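Local structure of colicin-D (Escherichia coli, 5ZNM) at residues Asn39-Glu44 against Thr208-Pro213; Val49-Ala54 against Pro230-His235; Ser56-Met61 against Val66-Gly71; Tyr264-Ala269 against Gly273-Tyr278. The protein kills Escherichia coli and close relatives as a bacteriocin that inhibits protein synthesis, this chain holding its central domain and C-terminal tRNase domain. All coordinates share one frame; numbering follows the deposited sequence.

Contact 1. Residues Asn39-Glu44 against Thr208-Pro213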
loop_
_atom_site.group_PDB
_atom_site.type_symbol
_atom_site.label_atom_id
_atom_site.label_comp_id
_atom_site.label_asym_id
_atom_site.label_seq_id
_atom_site.Cartn_x
_atom_site.Cartn_y
_atom_site.Cartn_z
ATOM N N ASN A 39 -22.055 9.901 -3.690
ATOM C CA ASN A 39 -21.457 10.265 -2.413
ATOM C C ASN A 39 -22.487 10.247 -1.288
ATOM O O ASN A 39 -22.174 9.812 -0.175
ATOM C CB ASN A 39 -20.789 11.634 -2.510
ATOM C CG ASN A 39 -19.462 11.583 -3.242
ATOM O OD1 ASN A 39 -18.864 10.514 -3.424
ATOM N ND2 ASN A 39 -18.994 12.745 -3.673
ATOM N N SER A 40 -23.714 10.713 -1.554
ATOM C CA SER A 40 -24.800 10.562 -0.577
ATOM C C SER A 40 -24.934 9.118 -0.120
ATOM O O SER A 40 -25.017 8.833 1.081
ATOM C CB SER A 40 -26.140 11.017 -1.172
ATOM O OG SER A 40 -26.281 12.424 -1.191
ATOM N N VAL A 41 -24.976 8.195 -1.080
ATOM C CA VAL A 41 -25.285 6.804 -0.777
ATOM C C VAL A 41 -24.145 6.143 -0.004
ATOM O O VAL A 41 -24.383 5.323 0.892
ATOM C CB VAL A 41 -25.622 6.065 -2.085
ATOM C CG1 VAL A 41 -25.473 4.587 -1.932
ATOM C CG2 VAL A 41 -27.041 6.404 -2.515
ATOM N N MET A 42 -22.894 6.492 -0.313
ATOM C CA MET A 42 -21.776 5.879 0.404
ATOM C C MET A 42 -21.574 6.463 1.795
ATOM O O MET A 42 -20.879 5.854 2.616
ATOM C CB MET A 42 -20.476 6.020 -0.382
ATOM C CG MET A 42 -20.376 5.086 -1.567
ATOM S SD MET A 42 -18.736 5.124 -2.287
ATOM C CE MET A 42 -18.647 6.840 -2.798
ATOM N N ASN A 43 -22.159 7.621 2.077
ATOM C CA ASN A 43 -22.029 8.252 3.380
ATOM C C ASN A 43 -23.199 7.952 4.311
ATOM O O ASN A 43 -23.270 8.533 5.398
ATOM C CB ASN A 43 -21.847 9.758 3.212
ATOM C CG ASN A 43 -20.416 10.128 2.908
ATOM O OD1 ASN A 43 -19.610 10.314 3.821
ATOM N ND2 ASN A 43 -20.081 10.222 1.622
ATOM N N GLU A 44 -24.106 7.056 3.926
ATOM C CA GLU A 44 -25.087 6.562 4.885
ATOM C C GLU A 44 -24.371 5.841 6.027
ATOM O O GLU A 44 -23.275 5.298 5.856
ATOM C CB GLU A 44 -26.092 5.630 4.203
ATOM C CG GLU A 44 -27.046 6.317 3.224
ATOM C CD GLU A 44 -28.396 6.657 3.840
ATOM O OE1 GLU A 44 -28.916 5.847 4.638
ATOM O OE2 GLU A 44 -28.941 7.735 3.523
ATOM N N THR A 208 -26.661 -5.332 1.868
ATOM C CA THR A 208 -26.198 -4.591 0.703
ATOM C C THR A 208 -24.745 -4.150 0.881
ATOM O O THR A 208 -24.398 -3.560 1.907
ATOM C CB THR A 208 -27.082 -3.369 0.507
ATOM O OG1 THR A 208 -28.410 -3.797 0.173
ATOM C CG2 THR A 208 -26.503 -2.482 -0.579
ATOM N N ILE A 209 -23.903 -4.423 -0.116
ATOM C CA ILE A 209 -22.523 -3.936 -0.132
ATOM C C ILE A 209 -22.372 -3.061 -1.358
ATOM O O ILE A 209 -22.739 -3.479 -2.458
ATOM C CB ILE A 209 -21.502 -5.088 -0.160
ATOM C CG1 ILE A 209 -21.625 -5.934 1.109
ATOM C CG2 ILE A 209 -20.070 -4.553 -0.315
ATOM C CD1 ILE A 209 -21.125 -7.335 0.918
ATOM N N LEU A 210 -21.902 -1.836 -1.158
ATOM C CA LEU A 210 -21.674 -0.912 -2.261
ATOM C C LEU A 210 -20.295 -1.159 -2.862
ATOM O O LEU A 210 -19.362 -1.562 -2.165
ATOM C CB LEU A 210 -21.780 0.534 -1.771
ATOM C CG LEU A 210 -23.133 0.930 -1.182
ATOM C CD1 LEU A 210 -23.091 2.338 -0.615
ATOM C CD2 LEU A 210 -24.227 0.814 -2.230
ATOM N N VAL A 211 -20.159 -0.903 -4.159
ATOM C CA VAL A 211 -18.850 -0.996 -4.798
ATOM C C VAL A 211 -18.587 0.321 -5.502
ATOM O O VAL A 211 -19.387 0.741 -6.347
ATOM C CB VAL A 211 -18.763 -2.167 -5.789
ATOM C CG1 VAL A 211 -17.373 -2.258 -6.374
ATOM C CG2 VAL A 211 -19.114 -3.481 -5.116
ATOM N N ASN A 212 -17.487 0.982 -5.142
ATOM C CA ASN A 212 -17.030 2.146 -5.883
ATOM C C ASN A 212 -16.161 1.635 -7.038
ATOM O O ASN A 212 -15.065 1.145 -6.779
ATOM C CB ASN A 212 -16.242 3.091 -4.976
ATOM C CG ASN A 212 -15.851 4.385 -5.670
ATOM O OD1 ASN A 212 -15.920 4.515 -6.903
ATOM N ND2 ASN A 212 -15.397 5.345 -4.875
ATOM N N PRO A 213 -16.605 1.690 -8.280
ATOM C CA PRO A 213 -15.827 1.092 -9.366
ATOM C C PRO A 213 -14.613 1.902 -9.783
ATOM O O PRO A 213 -13.825 1.399 -10.585
ATOM C CB PRO A 213 -16.842 0.991 -10.517
ATOM C CG PRO A 213 -17.827 2.023 -10.253
ATOM C CD PRO A 213 -17.868 2.267 -8.768
#
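Val41 turns CG1 anti to its backbone N (chi1 160°), and this methyl faces Leu210. Leu210 is extended at chi2 (175°), which carries CD1 out to the helix. Val41 CG1 and Leu210 CD1 meet at 3.5 Å. The second methyl of Leu210 is also near, with CD2 4.0 Å from Val41 CG1. The two side chains approach at a slant. Met42 flanks the same leucine methyl, its CG 4.0 Å from Leu210 CD1. Leu210 CD1 thus touches two consecutive helix residues. Beyond CG the methionine bends at chi3 (-62°) and leads its end toward Asn212. There Met42 CE lies 4.1 Å from Asn212 ND2, and the two side chains cross at about a right angle.

The contact joins the last turn of helix 32-42 to strand 207-212 of a mixed four-stranded sheet. Strand 49-51 runs parallel beside that strand, and its Val49 touches both Met42 and Leu210. Pro230 and Thr232 of a loop also pack on Met42.

No hydrogen bond crosses between the two segments. The amide of Asn212 is nevertheless well used. Its ND2 bonds to the hydroxyl of Thr232, and its OD1 accepts from the backbone N of Val214. The helix finishes at Met42. Asn43 then folds its side chain back, and its ND2 donates to Asn39 O at 2.8 Å in a nearly straight bond. Asn39 OD1 in turn accepts from Val231 N, which ties the same helix end to the loop that carries Pro230 and Thr232.

Contact 2. Residues Val49-Ala54 against Pro230-His235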
loop_
_atom_site.group_PDB
_atom_site.type_symbol
_atom_site.label_atom_id
_atom_site.label_comp_id
_atom_site.label_asym_id
_atom_site.label_seq_id
_atom_site.Cartn_x
_atom_site.Cartn_y
_atom_site.Cartn_z
ATOM N N VAL A 49 -18.526 -0.335 1.889
ATOM C CA VAL A 49 -18.067 -0.069 0.533
ATOM C C VAL A 49 -16.813 -0.886 0.247
ATOM O O VAL A 49 -15.866 -0.899 1.049
ATOM C CB VAL A 49 -17.796 1.430 0.308
ATOM C CG1 VAL A 49 -17.391 1.700 -1.162
ATOM C CG2 VAL A 49 -19.003 2.249 0.730
ATOM N N LEU A 50 -16.827 -1.568 -0.896
ATOM C CA LEU A 50 -15.650 -2.122 -1.549
ATOM C C LEU A 50 -15.156 -1.142 -2.604
ATOM O O LEU A 50 -15.949 -0.620 -3.395
ATOM C CB LEU A 50 -15.982 -3.455 -2.224
ATOM C CG LEU A 50 -16.317 -4.647 -1.346
ATOM C CD1 LEU A 50 -17.091 -5.694 -2.138
ATOM C CD2 LEU A 50 -15.007 -5.214 -0.788
ATOM N N ASN A 51 -13.854 -0.899 -2.634
ATOM C CA ASN A 51 -13.262 -0.116 -3.706
ATOM C C ASN A 51 -12.666 -1.059 -4.740
ATOM O O ASN A 51 -12.110 -2.102 -4.388
ATOM C CB ASN A 51 -12.192 0.835 -3.166
ATOM C CG ASN A 51 -12.783 1.968 -2.361
ATOM O OD1 ASN A 51 -13.954 2.327 -2.543
ATOM N ND2 ASN A 51 -11.974 2.552 -1.468
ATOM N N ASN A 52 -12.775 -0.701 -6.023
ATOM C CA ASN A 52 -12.149 -1.514 -7.057
ATOM C C ASN A 52 -10.698 -1.096 -7.330
ATOM O O ASN A 52 -10.241 -1.136 -8.468
ATOM C CB ASN A 52 -12.985 -1.497 -8.342
ATOM C CG ASN A 52 -14.138 -2.504 -8.309
ATOM O OD1 ASN A 52 -14.897 -2.641 -9.276
ATOM N ND2 ASN A 52 -14.268 -3.212 -7.203
ATOM N N THR A 53 -9.975 -0.687 -6.294
ATOM C CA THR A 53 -8.526 -0.540 -6.346
ATOM C C THR A 53 -7.870 -1.899 -6.575
ATOM O O THR A 53 -7.976 -2.793 -5.735
ATOM C CB THR A 53 -8.053 0.053 -5.021
ATOM O OG1 THR A 53 -8.885 1.178 -4.697
ATOM C CG2 THR A 53 -6.589 0.484 -5.113
ATOM N N ALA A 54 -7.187 -2.065 -7.702
ATOM C CA ALA A 54 -6.748 -3.406 -8.073
ATOM C C ALA A 54 -5.642 -3.902 -7.147
ATOM O O ALA A 54 -4.789 -3.127 -6.697
ATOM C CB ALA A 54 -6.261 -3.428 -9.521
ATOM N N PRO A 230 -16.941 9.373 -7.500
ATOM C CA PRO A 230 -17.336 9.137 -6.104
ATOM C C PRO A 230 -16.098 8.980 -5.245
ATOM O O PRO A 230 -15.076 8.448 -5.681
ATOM C CB PRO A 230 -18.138 7.829 -6.166
ATOM C CG PRO A 230 -18.454 7.620 -7.621
ATOM C CD PRO A 230 -17.312 8.244 -8.363
ATOM N N VAL A 231 -16.199 9.441 -4.008
ATOM C CA VAL A 231 -15.085 9.361 -3.069
ATOM C C VAL A 231 -15.532 8.474 -1.915
ATOM O O VAL A 231 -16.475 8.808 -1.187
ATOM C CB VAL A 231 -14.633 10.747 -2.599
ATOM C CG1 VAL A 231 -13.618 10.624 -1.467
ATOM C CG2 VAL A 231 -13.973 11.484 -3.781
ATOM N N THR A 232 -14.901 7.320 -1.789
ATOM C CA THR A 232 -15.210 6.422 -0.679
ATOM C C THR A 232 -14.678 7.009 0.625
ATOM O O THR A 232 -13.529 7.478 0.661
ATOM C CB THR A 232 -14.587 5.053 -0.935
ATOM O OG1 THR A 232 -15.040 4.557 -2.199
ATOM C CG2 THR A 232 -14.974 4.067 0.170
ATOM N N PRO A 233 -15.477 7.046 1.696
ATOM C CA PRO A 233 -14.959 7.555 2.974
ATOM C C PRO A 233 -13.772 6.721 3.423
ATOM O O PRO A 233 -13.797 5.494 3.349
ATOM C CB PRO A 233 -16.153 7.411 3.927
ATOM C CG PRO A 233 -17.345 7.497 3.010
ATOM C CD PRO A 233 -16.927 6.790 1.755
ATOM N N VAL A 234 -12.726 7.394 3.866
ATOM C CA VAL A 234 -11.467 6.746 4.189
ATOM C C VAL A 234 -11.415 6.503 5.687
ATOM O O VAL A 234 -11.923 7.306 6.477
ATOM C CB VAL A 234 -10.278 7.591 3.700
ATOM C CG1 VAL A 234 -8.954 7.007 4.169
ATOM C CG2 VAL A 234 -10.313 7.658 2.180
ATOM N N HIS A 235 -10.840 5.370 6.074
ATOM C CA HIS A 235 -10.746 5.036 7.479
ATOM C C HIS A 235 -9.938 6.081 8.230
ATOM O O HIS A 235 -8.820 6.429 7.839
ATOM C CB HIS A 235 -10.123 3.659 7.683
ATOM C CG HIS A 235 -9.948 3.305 9.128
ATOM N ND1 HIS A 235 -11.014 3.171 9.992
ATOM C CD2 HIS A 235 -8.834 3.110 9.871
ATOM C CE1 HIS A 235 -10.565 2.885 11.200
ATOM N NE2 HIS A 235 -9.246 2.839 11.154
#
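The hydroxyl of Thr232 donates to the side-chain carbonyl of Asn51, with Thr232 OG1 only 2.5 Å from Asn51 OD1. This is the one hydrogen bond between the segments. The donor stands 21° from the carbonyl plane, and the C=O...O angle is 130°. The two side chains come from opposite directions. The backbone N of Thr232 is bonded to Gln216 OE1, which helps to place the residue.

The apolar part is small. Val49 and Thr232 reach toward each other tip to tip, with Val49 CG1 3.6 Å from Thr232 CG2. A chi1 of -56° in Thr232 puts CG2 anti to the backbone N and OG1 beside it; the methyl then faces Val49 and the hydroxyl Asn51. Thr232 CG2 also lies 3.4 Å from Asn51 OD1.

In the fold, the long loop between strands 207-212 and 243-244 passes over the outer strand 49-51 of the mixed sheet. Within these segments Thr232 alone makes the touching contacts from the loop side.

All three touching residues are buried. The threonine hydroxyl nonetheless has a partner in each role: it donates to Asn51 and accepts from the amide of Asn212. These bonds to two asparagines probably hold its rotation fixed.

Contact 3. Residues Ser56-Met61 against Val66-Gly71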
loop_
_atom_site.group_PDB
_atom_site.type_symbol
_atom_site.label_atom_id
_atom_site.label_comp_id
_atom_site.label_asym_id
_atom_site.label_seq_id
_atom_site.Cartn_x
_atom_site.Cartn_y
_atom_site.Cartn_z
ATOM N N SER A 56 -5.577 -4.889 -4.089
ATOM C CA SER A 56 -5.514 -4.221 -2.801
ATOM C C SER A 56 -6.109 -5.106 -1.712
ATOM O O SER A 56 -6.913 -5.998 -1.970
ATOM C CB SER A 56 -6.247 -2.873 -2.858
ATOM O OG SER A 56 -7.646 -3.047 -3.103
ATOM N N VAL A 57 -5.667 -4.860 -0.488
ATOM C CA VAL A 57 -6.300 -5.399 0.715
ATOM C C VAL A 57 -7.100 -4.274 1.346
ATOM O O VAL A 57 -6.616 -3.140 1.446
ATOM C CB VAL A 57 -5.249 -5.948 1.700
ATOM C CG1 VAL A 57 -5.926 -6.460 2.987
ATOM C CG2 VAL A 57 -4.414 -7.043 1.043
ATOM N N GLN A 58 -8.326 -4.571 1.780
ATOM C CA GLN A 58 -9.177 -3.522 2.312
ATOM C C GLN A 58 -9.872 -4.001 3.574
ATOM O O GLN A 58 -10.222 -5.179 3.712
ATOM C CB GLN A 58 -10.237 -3.071 1.301
ATOM C CG GLN A 58 -9.643 -2.327 0.096
ATOM C CD GLN A 58 -10.683 -2.079 -0.995
ATOM O OE1 GLN A 58 -11.844 -1.801 -0.704
ATOM N NE2 GLN A 58 -10.263 -2.194 -2.271
ATOM N N LEU A 59 -10.094 -3.057 4.482
ATOM C CA LEU A 59 -10.879 -3.298 5.687
ATOM C C LEU A 59 -11.857 -2.150 5.814
ATOM O O LEU A 59 -11.442 -0.994 5.933
ATOM C CB LEU A 59 -9.987 -3.397 6.925
ATOM C CG LEU A 59 -10.706 -3.512 8.266
ATOM C CD1 LEU A 59 -11.564 -4.758 8.313
ATOM C CD2 LEU A 59 -9.698 -3.524 9.414
ATOM N N ALA A 60 -13.146 -2.454 5.749
ATOM C CA ALA A 60 -14.175 -1.435 5.861
ATOM C C ALA A 60 -14.972 -1.680 7.129
ATOM O O ALA A 60 -15.227 -2.829 7.503
ATOM C CB ALA A 60 -15.101 -1.429 4.632
ATOM N N MET A 61 -15.338 -0.595 7.797
ATOM C CA MET A 61 -16.149 -0.655 9.005
ATOM C C MET A 61 -17.227 0.415 8.898
ATOM O O MET A 61 -16.925 1.560 8.549
ATOM C CB MET A 61 -15.280 -0.446 10.248
ATOM C CG MET A 61 -14.135 -1.455 10.387
ATOM S SD MET A 61 -12.557 -0.738 10.952
ATOM C CE MET A 61 -12.021 0.124 9.466
ATOM N N VAL A 66 -13.015 3.165 4.790
ATOM C CA VAL A 66 -12.270 2.054 4.208
ATOM C C VAL A 66 -10.779 2.290 4.410
ATOM O O VAL A 66 -10.266 3.372 4.102
ATOM C CB VAL A 66 -12.590 1.894 2.711
ATOM C CG1 VAL A 66 -11.723 0.802 2.095
ATOM C CG2 VAL A 66 -14.077 1.584 2.539
ATOM N N TRP A 67 -10.095 1.274 4.927
ATOM C CA TRP A 67 -8.640 1.215 4.962
ATOM C C TRP A 67 -8.153 0.373 3.786
ATOM O O TRP A 67 -8.686 -0.713 3.544
ATOM C CB TRP A 67 -8.187 0.600 6.286
ATOM C CG TRP A 67 -6.693 0.435 6.472
ATOM C CD1 TRP A 67 -5.837 1.331 7.024
ATOM C CD2 TRP A 67 -5.917 -0.725 6.156
ATOM N NE1 TRP A 67 -4.566 0.806 7.070
ATOM C CE2 TRP A 67 -4.591 -0.457 6.540
ATOM C CE3 TRP A 67 -6.218 -1.966 5.582
ATOM C CZ2 TRP A 67 -3.560 -1.376 6.356
ATOM C CZ3 TRP A 67 -5.202 -2.883 5.412
ATOM C CH2 TRP A 67 -3.880 -2.582 5.800
ATOM N N THR A 68 -7.140 0.865 3.069
ATOM C CA THR A 68 -6.618 0.216 1.870
ATOM C C THR A 68 -5.118 -0.028 2.013
ATOM O O THR A 68 -4.387 0.822 2.537
ATOM C CB THR A 68 -6.874 1.094 0.623
ATOM O OG1 THR A 68 -8.284 1.308 0.464
ATOM C CG2 THR A 68 -6.332 0.429 -0.621
ATOM N N ALA A 69 -4.658 -1.190 1.566
ATOM C CA ALA A 69 -3.226 -1.440 1.430
ATOM C C ALA A 69 -2.971 -2.009 0.048
ATOM O O ALA A 69 -3.644 -2.958 -0.365
ATOM C CB ALA A 69 -2.707 -2.402 2.491
ATOM N N ALA A 70 -2.013 -1.428 -0.668
ATOM C CA ALA A 70 -1.632 -1.932 -1.972
ATOM C C ALA A 70 -0.125 -1.803 -2.124
ATOM O O ALA A 70 0.511 -0.975 -1.469
ATOM C CB ALA A 70 -2.362 -1.190 -3.108
ATOM N N GLY A 71 0.436 -2.649 -2.966
ATOM C CA GLY A 71 1.865 -2.684 -3.159
ATOM C C GLY A 71 2.511 -3.816 -2.392
ATOM O O GLY A 71 1.871 -4.682 -1.794
#
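Val57 and Ala69 form an antiparallel hydrogen-bonded pair, with Val57 N to Ala69 O and Ala69 N to Val57 O both at 2.8 Å. Leu59 and Trp67 form the next such pair. Trp67 N to Leu59 O is also 2.8 Å, and Leu59 N to Trp67 O is 2.9 Å.

Val57, Leu59, Trp67 and Ala69 share one face. Trp67 has CG anti to its backbone N (chi1 179°), which brings its six-membered ring back over the hairpin, with CE3 4.2 Å from Leu59 CB. Leu59 N lies at the ring edge, near its plane, and Ala69 N over one face toward the rim. On the other face Ala60 CB packs on Val66 CG2 at 3.8 Å.

Gln58 lies beside Thr68 on that second face, and its NE2 donates to Ser56 OG at 2.9 Å. Asn51 O is also bonded to this amide nitrogen, while Ser56 OG is bonded to Thr53 O.

The hairpin lies at one end of a five-stranded antiparallel sheet. Strand 126-131 flanks strand 56-61, and at Ala70 the sheet continues into the second subunit. Repeated backbone bonding fixes the register, while the buried glutamine amide links this hairpin to the preceding chain.

Contact 4. Residues Tyr264-Ala269 against Gly273-Tyr278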
loop_
_atom_site.group_PDB
_atom_site.type_symbol
_atom_site.label_atom_id
_atom_site.label_comp_id
_atom_site.label_asym_id
_atom_site.label_seq_id
_atom_site.Cartn_x
_atom_site.Cartn_y
_atom_site.Cartn_z
ATOM N N TYR A 264 -15.975 -11.870 -5.655
ATOM C CA TYR A 264 -16.447 -11.117 -6.813
ATOM C C TYR A 264 -15.238 -10.728 -7.661
ATOM O O TYR A 264 -14.082 -10.844 -7.231
ATOM C CB TYR A 264 -17.270 -9.886 -6.403
ATOM C CG TYR A 264 -16.463 -8.659 -6.067
ATOM C CD1 TYR A 264 -15.619 -8.629 -4.954
ATOM C CD2 TYR A 264 -16.530 -7.531 -6.863
ATOM C CE1 TYR A 264 -14.873 -7.499 -4.649
ATOM C CE2 TYR A 264 -15.782 -6.404 -6.573
ATOM C CZ TYR A 264 -14.962 -6.386 -5.468
ATOM O OH TYR A 264 -14.221 -5.250 -5.199
ATOM N N TRP A 265 -15.511 -10.276 -8.886
ATOM C CA TRP A 265 -14.464 -9.882 -9.826
ATOM C C TRP A 265 -14.430 -8.366 -9.993
ATOM O O TRP A 265 -15.484 -7.728 -10.027
ATOM C CB TRP A 265 -14.699 -10.518 -11.197
ATOM C CG TRP A 265 -14.600 -11.987 -11.205
ATOM C CD1 TRP A 265 -15.616 -12.878 -10.990
ATOM C CD2 TRP A 265 -13.425 -12.761 -11.444
ATOM N NE1 TRP A 265 -15.141 -14.159 -11.082
ATOM C CE2 TRP A 265 -13.798 -14.117 -11.363
ATOM C CE3 TRP A 265 -12.088 -12.437 -11.726
ATOM C CZ2 TRP A 265 -12.890 -15.153 -11.546
ATOM C CZ3 TRP A 265 -11.182 -13.468 -11.913
ATOM C CH2 TRP A 265 -11.591 -14.815 -11.818
ATOM N N ARG A 266 -13.233 -7.796 -10.102
ATOM C CA ARG A 266 -13.016 -6.399 -10.451
ATOM C C ARG A 266 -11.974 -6.324 -11.552
ATOM O O ARG A 266 -11.223 -7.283 -11.772
ATOM C CB ARG A 266 -12.550 -5.541 -9.257
ATOM C CG ARG A 266 -11.215 -5.968 -8.638
ATOM C CD ARG A 266 -10.877 -5.122 -7.371
ATOM N NE ARG A 266 -9.747 -5.685 -6.642
ATOM C CZ ARG A 266 -9.570 -5.582 -5.325
ATOM N NH1 ARG A 266 -10.448 -4.922 -4.581
ATOM N NH2 ARG A 266 -8.521 -6.157 -4.751
ATOM N N PRO A 267 -11.908 -5.205 -12.276
ATOM C CA PRO A 267 -10.856 -5.067 -13.290
ATOM C C PRO A 267 -9.477 -5.162 -12.654
ATOM O O PRO A 267 -9.276 -4.818 -11.481
ATOM C CB PRO A 267 -11.110 -3.680 -13.893
ATOM C CG PRO A 267 -12.571 -3.407 -13.655
ATOM C CD PRO A 267 -12.838 -4.060 -12.290
ATOM N N ASP A 268 -8.521 -5.664 -13.435
ATOM C CA ASP A 268 -7.151 -5.711 -12.952
ATOM C C ASP A 268 -6.509 -4.325 -13.036
ATOM O O ASP A 268 -7.136 -3.332 -13.427
ATOM C CB ASP A 268 -6.344 -6.774 -13.701
ATOM C CG ASP A 268 -6.237 -6.510 -15.208
ATOM O OD1 ASP A 268 -6.607 -5.419 -15.679
ATOM O OD2 ASP A 268 -5.772 -7.424 -15.918
ATOM N N ALA A 269 -5.246 -4.247 -12.608
ATOM C CA ALA A 269 -4.572 -2.951 -12.520
ATOM C C ALA A 269 -4.488 -2.261 -13.884
ATOM O O ALA A 269 -4.654 -1.037 -13.980
ATOM C CB ALA A 269 -3.176 -3.130 -11.905
ATOM N N GLY A 273 -8.119 -6.591 -17.972
ATOM C CA GLY A 273 -8.404 -7.945 -17.546
ATOM C C GLY A 273 -9.119 -7.920 -16.204
ATOM O O GLY A 273 -9.638 -6.871 -15.810
ATOM N N VAL A 274 -9.162 -9.047 -15.490
ATOM C CA VAL A 274 -9.965 -9.154 -14.273
ATOM C C VAL A 274 -9.183 -9.866 -13.176
ATOM O O VAL A 274 -8.233 -10.612 -13.433
ATOM C CB VAL A 274 -11.314 -9.893 -14.507
ATOM C CG1 VAL A 274 -12.176 -9.145 -15.518
ATOM C CG2 VAL A 274 -11.083 -11.314 -14.969
ATOM N N GLU A 275 -9.607 -9.631 -11.930
ATOM C CA GLU A 275 -9.012 -10.301 -10.782
ATOM C C GLU A 275 -10.095 -10.633 -9.772
ATOM O O GLU A 275 -11.018 -9.842 -9.554
ATOM C CB GLU A 275 -7.922 -9.447 -10.104
ATOM C CG GLU A 275 -8.361 -8.076 -9.688
ATOM C CD GLU A 275 -7.288 -7.334 -8.891
ATOM O OE1 GLU A 275 -6.082 -7.438 -9.229
ATOM O OE2 GLU A 275 -7.660 -6.638 -7.932
ATOM N N ALA A 276 -9.983 -11.814 -9.173
ATOM C CA ALA A 276 -10.959 -12.273 -8.194
ATOM C C ALA A 276 -10.591 -11.749 -6.808
ATOM O O ALA A 276 -9.417 -11.737 -6.424
ATOM C CB ALA A 276 -11.023 -13.802 -8.172
ATOM N N VAL A 277 -11.605 -11.312 -6.068
ATOM C CA VAL A 277 -11.454 -10.742 -4.735
ATOM C C VAL A 277 -12.273 -11.587 -3.766
ATOM O O VAL A 277 -13.464 -11.819 -3.995
ATOM C CB VAL A 277 -11.930 -9.278 -4.704
ATOM C CG1 VAL A 277 -11.674 -8.634 -3.347
ATOM C CG2 VAL A 277 -11.279 -8.469 -5.815
ATOM N N TYR A 278 -11.644 -12.026 -2.681
ATOM C CA TYR A 278 -12.318 -12.783 -1.632
ATOM C C TYR A 278 -12.704 -11.811 -0.528
ATOM O O TYR A 278 -11.877 -11.005 -0.095
ATOM C CB TYR A 278 -11.412 -13.903 -1.112
ATOM C CG TYR A 278 -11.969 -14.682 0.065
ATOM C CD1 TYR A 278 -13.204 -15.321 -0.011
ATOM C CD2 TYR A 278 -11.245 -14.798 1.246
ATOM C CE1 TYR A 278 -13.705 -16.042 1.058
ATOM C CE2 TYR A 278 -11.749 -15.519 2.338
ATOM C CZ TYR A 278 -12.975 -16.134 2.231
ATOM O OH TYR A 278 -13.471 -16.848 3.293
#
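Glu275 OE2 is gripped by Arg266 and by the backbone N of Ser55. Arg266 NE makes the short bond of the salt bridge, 2.6 Å to Glu275 OE2, using the anti lone pair of that oxygen. The oxygen lies close to the guanidinium plane, but the carboxylate is turned 46° against it. Arg266 NH2 adds a weak bond to the same oxygen. Arg266 has CG between its backbone N and carbonyl carbon (chi1 61°) and is then extended to NE, which lays it across Val277. Val277 CG2 sits over one guanidinium face, 3.3 Å from Arg266 NE. Tyr264 lies alongside the same valine, with Tyr264 CE1 3.4 Å from Val277 CB.

On the opposite face of the hairpin, Ala276 CB makes a CH-pi contact with Trp265. The methyl stands over the six-membered ring. Backbone bonds run both ways in the pairs Tyr264 with Val277 and Arg266 with Glu275.

Near the turn, Asp268 N donates to Gly273 O at 2.9 Å, and Gly273 N returns a 3.0 Å bond to Asp268 OD1. Asp268 OD2 binds His226 of the second subunit.

Arg266 also bonds through NH2 to Ser56 O and weakly through NH1 to Asn51 O. This buried guanidinium is thus met by a carboxylate and two carbonyls, which probably favours the charged forms of both Arg266 and Glu275.

In the fold
Contacts 3 and 4 are hairpins at the two ends of one five-stranded antiparallel sheet, with strand 126-131 between them. Both are buried and rest on backbone ladders. Contacts 1 and 2 lay a helix end and a loop against neighbouring strands 207-212 and 49-51 of the mixed sheet. They depend on side chains. Contact 1 is partly buried and apolar across its segments; contact 2 is buried and centres on one hydroxyl. Their centres are 9 Å apart, and Met42 packs into both. Contacts 2, 3 and 4 reach the second subunit; contact 1 does not. Residues 49-54 link the two sheets through Asn51, whose carbonyl reaches both hairpins, weakly in the case of contact 4. The salt bridge of contact 4 has no counterpart in the others.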